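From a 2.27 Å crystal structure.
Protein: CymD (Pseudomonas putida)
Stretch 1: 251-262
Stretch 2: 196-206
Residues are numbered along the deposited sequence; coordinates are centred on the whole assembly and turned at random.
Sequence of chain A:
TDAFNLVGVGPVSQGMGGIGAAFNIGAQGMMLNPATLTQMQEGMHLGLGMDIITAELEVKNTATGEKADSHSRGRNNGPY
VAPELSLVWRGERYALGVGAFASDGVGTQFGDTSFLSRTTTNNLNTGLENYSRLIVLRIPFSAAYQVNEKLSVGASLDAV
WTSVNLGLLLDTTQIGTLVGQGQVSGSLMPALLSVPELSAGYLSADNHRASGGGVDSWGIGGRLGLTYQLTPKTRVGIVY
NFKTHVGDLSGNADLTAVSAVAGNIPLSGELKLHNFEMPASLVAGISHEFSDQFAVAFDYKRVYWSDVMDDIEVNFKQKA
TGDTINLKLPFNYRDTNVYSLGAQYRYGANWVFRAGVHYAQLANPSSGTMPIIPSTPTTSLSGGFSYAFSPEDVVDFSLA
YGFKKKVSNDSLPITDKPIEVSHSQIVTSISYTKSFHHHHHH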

ATOM      1  N   GLY A 251       7.753  19.710   2.961  1.00 63.08           N
ATOM      2  CA  GLY A 251       8.520  19.434   4.165  1.00 49.83           C
ATOM      3  C   GLY A 251       9.935  19.990   4.037  1.00 60.07           C
ATOM      4  O   GLY A 251      10.175  20.942   3.300  1.00 61.22           O
ATOM      5  N   ASN A 252      10.855  19.367   4.773  1.00 62.50           N
ATOM      6  CA  ASN A 252      12.226  19.837   4.904  1.00 60.74           C
ATOM      7  C   ASN A 252      13.201  18.781   4.412  1.00 61.58           C
ATOM      8  O   ASN A 252      12.923  17.579   4.461  1.00 65.25           O
ATOM      9  CB  ASN A 252      12.570  20.182   6.355  1.00 54.02           C
ATOM     10  CG  ASN A 252      11.682  21.250   6.908  1.00 74.76           C
ATOM     11  OD1 ASN A 252      11.256  22.150   6.183  1.00 84.56           O
ATOM     12  ND2 ASN A 252      11.377  21.158   8.194  1.00 87.99           N
ATOM     13  N   ALA A 253      14.355  19.253   3.954  1.00 66.84           N
ATOM     14  CA  ALA A 253      15.381  18.393   3.387  1.00 69.75           C
ATOM     15  C   ALA A 253      16.715  19.104   3.490  1.00 66.08           C
ATOM     16  O   ALA A 253      16.782  20.331   3.590  1.00 67.04           O
ATOM     17  CB  ALA A 253      15.093  18.038   1.927  1.00 72.31           C
ATOM     18  N   ASP A 254      17.776  18.309   3.467  1.00 69.07           N
ATOM     19  CA  ASP A 254      19.142  18.808   3.384  1.00 77.78           C
ATOM     20  C   ASP A 254      19.739  18.361   2.060  1.00 76.17           C
ATOM     21  O   ASP A 254      19.563  17.209   1.655  1.00 76.45           O
ATOM     22  CB  ASP A 254      20.004  18.297   4.543  1.00 83.60           C
ATOM     23  CG  ASP A 254      19.576  18.857   5.880  1.00 94.99           C
ATOM     24  OD1 ASP A 254      19.369  20.087   5.971  1.00 97.46           O
ATOM     25  OD2 ASP A 254      19.435  18.061   6.835  1.00101.05           O
ATOM     26  N   LEU A 255      20.433  19.273   1.395  1.00 73.45           N
ATOM     27  CA  LEU A 255      21.243  18.968   0.225  1.00 66.76           C
ATOM     28  C   LEU A 255      22.693  19.167   0.622  1.00 64.41           C
ATOM     29  O   LEU A 255      23.118  20.301   0.856  1.00 65.17           O
ATOM     30  CB  LEU A 255      20.880  19.872  -0.947  1.00 75.44           C
ATOM     31  CG  LEU A 255      21.631  19.523  -2.226  1.00 78.71           C
ATOM     32  CD1 LEU A 255      21.349  18.075  -2.584  1.00 76.23           C
ATOM     33  CD2 LEU A 255      21.235  20.461  -3.345  1.00 79.70           C
ATOM     34  N   THR A 256      23.447  18.077   0.714  1.00 61.66           N
ATOM     35  CA  THR A 256      24.858  18.146   1.055  1.00 63.93           C
ATOM     36  C   THR A 256      25.699  18.031  -0.213  1.00 68.14           C
ATOM     37  O   THR A 256      25.515  17.101  -1.006  1.00 66.85           O
ATOM     38  CB  THR A 256      25.233  17.054   2.054  1.00 62.48           C
ATOM     39  OG1 THR A 256      24.323  17.094   3.157  1.00 65.27           O
ATOM     40  CG2 THR A 256      26.654  17.288   2.580  1.00 63.71           C
ATOM     41  N   ALA A 257      26.593  18.998  -0.414  1.00 63.04           N
ATOM     42  CA  ALA A 257      27.600  18.922  -1.463  1.00 61.45           C
ATOM     43  C   ALA A 257      28.812  18.179  -0.921  1.00 63.74           C
ATOM     44  O   ALA A 257      29.358  18.556   0.118  1.00 65.00           O
ATOM     45  CB  ALA A 257      28.000  20.322  -1.926  1.00 63.88           C
ATOM     46  N   VAL A 258      29.226  17.120  -1.608  1.00 63.10           N
ATOM     47  CA  VAL A 258      30.312  16.262  -1.146  1.00 64.24           C
ATOM     48  C   VAL A 258      31.574  16.593  -1.932  1.00 68.07           C
ATOM     49  O   VAL A 258      31.564  16.604  -3.171  1.00 67.87           O
ATOM     50  CB  VAL A 258      29.945  14.779  -1.272  1.00 63.79           C
ATOM     51  CG1 VAL A 258      31.008  13.921  -0.622  1.00 66.62           C
ATOM     52  CG2 VAL A 258      28.611  14.533  -0.603  1.00 57.53           C
ATOM     53  N   SER A 259      32.660  16.857  -1.211  1.00 66.24           N
ATOM     54  CA  SER A 259      33.939  17.185  -1.828  1.00 62.84           C
ATOM     55  C   SER A 259      35.061  16.678  -0.938  1.00 66.64           C
ATOM     56  O   SER A 259      35.007  16.835   0.288  1.00 69.90           O
ATOM     57  CB  SER A 259      34.081  18.693  -2.053  1.00 63.78           C
ATOM     58  OG  SER A 259      35.448  19.059  -2.217  1.00 70.68           O
ATOM     59  N   ALA A 260      36.060  16.044  -1.555  1.00 71.56           N
ATOM     60  CA  ALA A 260      37.231  15.611  -0.802  1.00 84.27           C
ATOM     61  C   ALA A 260      38.005  16.798  -0.253  1.00 96.71           C
ATOM     62  O   ALA A 260      38.619  16.703   0.816  1.00106.21           O
ATOM     63  CB  ALA A 260      38.148  14.759  -1.682  1.00 84.93           C
ATOM     64  N   VAL A 261      37.987  17.916  -0.967  1.00 94.56           N
ATOM     65  CA  VAL A 261      38.758  19.091  -0.587  1.00 84.77           C
ATOM     66  C   VAL A 261      37.954  20.020   0.309  1.00 83.15           C
ATOM     67  O   VAL A 261      38.444  20.481   1.339  1.00 90.43           O
ATOM     68  CB  VAL A 261      39.236  19.806  -1.863  1.00 88.19           C
ATOM     69  CG1 VAL A 261      39.466  21.281  -1.597  1.00 97.49           C
ATOM     70  CG2 VAL A 261      40.482  19.132  -2.390  1.00 89.85           C
ATOM     71  N   ALA A 262      36.698  20.280  -0.049  1.00 76.73           N
ATOM     72  CA  ALA A 262      35.886  21.295   0.604  1.00 73.07           C
ATOM     73  C   ALA A 262      34.960  20.734   1.680  1.00 67.91           C
ATOM     74  O   ALA A 262      34.138  21.481   2.221  1.00 66.01           O
ATOM     75  CB  ALA A 262      35.066  22.050  -0.440  1.00 65.57           C
TER
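Stretch 2 196-206: PELSAGYLSAD

Stretch 2 runs antiparallel to stretch 1 as its neighbour in a β-sheet, the N-to-C directions of the two strands lying 154° apart and their axes approaching to 4.5 Å. Together they bury 744 Å² of surface.

The contact opens in a loop. Pro196 lies beside the turn that follows the strand of stretch 1, its CD 4.2 Å from Ala262 CB, and its carbonyl oxygen accepts a short hydrogen bond from the side chain of Ser259 (OG to Pro196 O, 2.6 Å). The same OG receives the amide of Ala262 (N to Ser259 OG, 2.8 Å), so one hydroxyl ties the turn to the incoming chain. Glu197, with positive phi (58°/29°), directs its CB toward stretch 1, 4.2 Å from Val261 CB, while the end of its side chain leads away.

The end of the Leu198 side chain comes nearer to stretch 1, placing Leu198 CD1 4.2 Å from Ala257 CB. Ser199, with a psi of -35°, departs from extended geometry, yet its N donates to Val258 O at 2.8 Å. Ala200 resumes the extended conformation and its O accepts a hydrogen bond from stretch 1, Val258 N to Ala200 O being 2.8 Å; their CB atoms are 4.5 Å apart.

From here the pairing is regular. Gly201 faces Ala257 with CA atoms 4.7 Å apart, and its CA makes a CA-H...O contact with Thr256 O (3.4 Å). Tyr202 and Thr256 exchange both backbone hydrogen bonds, each N to the other's O at 2.8 Å, and a water bonded to Tyr202 O (2.8 Å) also lies 2.5 Å from Thr256 OG1. Leu203 turns to the face shared with Leu255, whose CD1 packs 4.2 Å from Leu203 CB. Ser204 and Asp254 form another reciprocal pair, each N 2.7 Å from the partner's O. Finally, Ala205 CB meets Ala253 CB at 3.6 Å, before Asp206 points away.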

ATOM      1  N   PRO A 196      34.807  23.200  -5.170  1.00 81.59           N
ATOM      2  CA  PRO A 196      36.023  22.529  -5.651  1.00 83.06           C
ATOM      3  C   PRO A 196      35.954  21.023  -5.449  1.00 80.92           C
ATOM      4  O   PRO A 196      35.512  20.537  -4.403  1.00 67.54           O
ATOM      5  CB  PRO A 196      37.141  23.153  -4.804  1.00 86.46           C
ATOM      6  CG  PRO A 196      36.553  24.384  -4.218  1.00 86.74           C
ATOM      7  CD  PRO A 196      35.095  24.114  -4.057  1.00 80.13           C
ATOM      8  N   GLU A 197      36.400  20.292  -6.475  1.00 81.26           N
ATOM      9  CA  GLU A 197      36.470  18.831  -6.464  1.00 82.14           C
ATOM     10  C   GLU A 197      35.107  18.194  -6.199  1.00 78.36           C
ATOM     11  O   GLU A 197      35.022  17.101  -5.628  1.00 86.83           O
ATOM     12  CB  GLU A 197      37.503  18.342  -5.442  1.00 85.13           C
ATOM     13  CG  GLU A 197      38.071  16.954  -5.709  1.00 96.10           C
ATOM     14  CD  GLU A 197      39.114  16.934  -6.812  1.00108.60           C
ATOM     15  OE1 GLU A 197      39.354  15.844  -7.373  1.00113.78           O
ATOM     16  OE2 GLU A 197      39.691  17.997  -7.124  1.00110.37           O
ATOM     17  N   LEU A 198      34.025  18.864  -6.594  1.00 71.17           N
ATOM     18  CA  LEU A 198      32.698  18.372  -6.229  1.00 70.44           C
ATOM     19  C   LEU A 198      32.495  16.966  -6.780  1.00 77.71           C
ATOM     20  O   LEU A 198      32.744  16.703  -7.961  1.00 88.50           O
ATOM     21  CB  LEU A 198      31.594  19.295  -6.752  1.00 70.28           C
ATOM     22  CG  LEU A 198      30.221  18.611  -6.654  1.00 68.31           C
ATOM     23  CD1 LEU A 198      29.865  18.415  -5.175  1.00 62.37           C
ATOM     24  CD2 LEU A 198      29.113  19.349  -7.404  1.00 67.77           C
ATOM     25  N   SER A 199      32.057  16.061  -5.913  1.00 72.19           N
ATOM     26  CA  SER A 199      31.911  14.654  -6.248  1.00 77.50           C
ATOM     27  C   SER A 199      30.466  14.166  -6.274  1.00 79.64           C
ATOM     28  O   SER A 199      30.128  13.302  -7.087  1.00 84.15           O
ATOM     29  CB  SER A 199      32.713  13.811  -5.256  1.00 80.34           C
ATOM     30  OG  SER A 199      32.120  12.533  -5.119  1.00 88.67           O
ATOM     31  N   ALA A 200      29.600  14.681  -5.412  1.00 75.49           N
ATOM     32  CA  ALA A 200      28.212  14.237  -5.406  1.00 81.75           C
ATOM     33  C   ALA A 200      27.374  15.211  -4.599  1.00 80.91           C
ATOM     34  O   ALA A 200      27.863  15.853  -3.667  1.00 84.43           O
ATOM     35  CB  ALA A 200      28.060  12.828  -4.818  1.00 76.41           C
ATOM     36  N   GLY A 201      26.107  15.309  -4.978  1.00 78.73           N
ATOM     37  CA  GLY A 201      25.104  15.971  -4.168  1.00 72.15           C
ATOM     38  C   GLY A 201      24.227  14.918  -3.510  1.00 73.04           C
ATOM     39  O   GLY A 201      23.871  13.919  -4.131  1.00 77.32           O
ATOM     40  N   TYR A 202      23.902  15.147  -2.241  1.00 68.09           N
ATOM     41  CA  TYR A 202      23.064  14.230  -1.478  1.00 72.24           C
ATOM     42  C   TYR A 202      21.830  14.972  -0.982  1.00 70.82           C
ATOM     43  O   TYR A 202      21.938  15.879  -0.152  1.00 66.02           O
ATOM     44  CB  TYR A 202      23.833  13.617  -0.311  1.00 74.30           C
ATOM     45  CG  TYR A 202      23.092  12.458   0.293  1.00 75.57           C
ATOM     46  CD1 TYR A 202      22.853  11.308  -0.449  1.00 76.96           C
ATOM     47  CD2 TYR A 202      22.596  12.525   1.589  1.00 81.78           C
ATOM     48  CE1 TYR A 202      22.158  10.243   0.090  1.00 82.87           C
ATOM     49  CE2 TYR A 202      21.891  11.463   2.141  1.00 79.38           C
ATOM     50  CZ  TYR A 202      21.677  10.326   1.387  1.00 78.71           C
ATOM     51  OH  TYR A 202      20.986   9.264   1.920  1.00 76.64           O
ATOM     52  N   LEU A 203      20.665  14.582  -1.490  1.00 70.74           N
ATOM     53  CA  LEU A 203      19.391  15.078  -0.980  1.00 70.07           C
ATOM     54  C   LEU A 203      18.888  14.137   0.103  1.00 61.85           C
ATOM     55  O   LEU A 203      18.642  12.960  -0.161  1.00 72.65           O
ATOM     56  CB  LEU A 203      18.360  15.200  -2.095  1.00 76.72           C
ATOM     57  CG  LEU A 203      17.085  15.904  -1.653  1.00 71.25           C
ATOM     58  CD1 LEU A 203      17.377  17.373  -1.455  1.00 66.39           C
ATOM     59  CD2 LEU A 203      15.966  15.690  -2.688  1.00 74.94           C
ATOM     60  N   SER A 204      18.749  14.658   1.316  1.00 62.47           N
ATOM     61  CA  SER A 204      18.353  13.895   2.489  1.00 54.29           C
ATOM     62  C   SER A 204      17.077  14.509   3.044  1.00 61.22           C
ATOM     63  O   SER A 204      17.011  15.727   3.236  1.00 61.10           O
ATOM     64  CB  SER A 204      19.463  13.907   3.551  1.00 57.24           C
ATOM     65  OG  SER A 204      19.049  13.236   4.727  1.00 83.18           O
ATOM     66  N   ALA A 205      16.055  13.675   3.287  1.00 57.98           N
ATOM     67  CA  ALA A 205      14.779  14.234   3.743  1.00 49.59           C
ATOM     68  C   ALA A 205      14.113  13.165   4.610  1.00 59.80           C
ATOM     69  O   ALA A 205      13.241  12.409   4.170  1.00 64.99           O
ATOM     70  CB  ALA A 205      13.897  14.668   2.575  1.00 55.43           C
ATOM     71  N   ASP A 206      14.530  13.124   5.873  1.00 59.77           N
ATOM     72  CA  ASP A 206      14.255  12.002   6.760  1.00 68.58           C
ATOM     73  C   ASP A 206      13.940  12.514   8.161  1.00 81.49           C
ATOM     74  O   ASP A 206      14.781  13.182   8.778  1.00 88.33           O
ATOM     75  CB  ASP A 206      15.461  11.059   6.789  1.00 69.46           C
ATOM     76  CG  ASP A 206      15.083   9.629   7.095  1.00 78.98           C
ATOM     77  OD1 ASP A 206      13.981   9.396   7.624  1.00 82.13           O
ATOM     78  OD2 ASP A 206      15.900   8.732   6.809  1.00 84.97           O
TER
HETATM   79  O   HOH W   1      22.040  16.218   2.639  1.00 52.44           O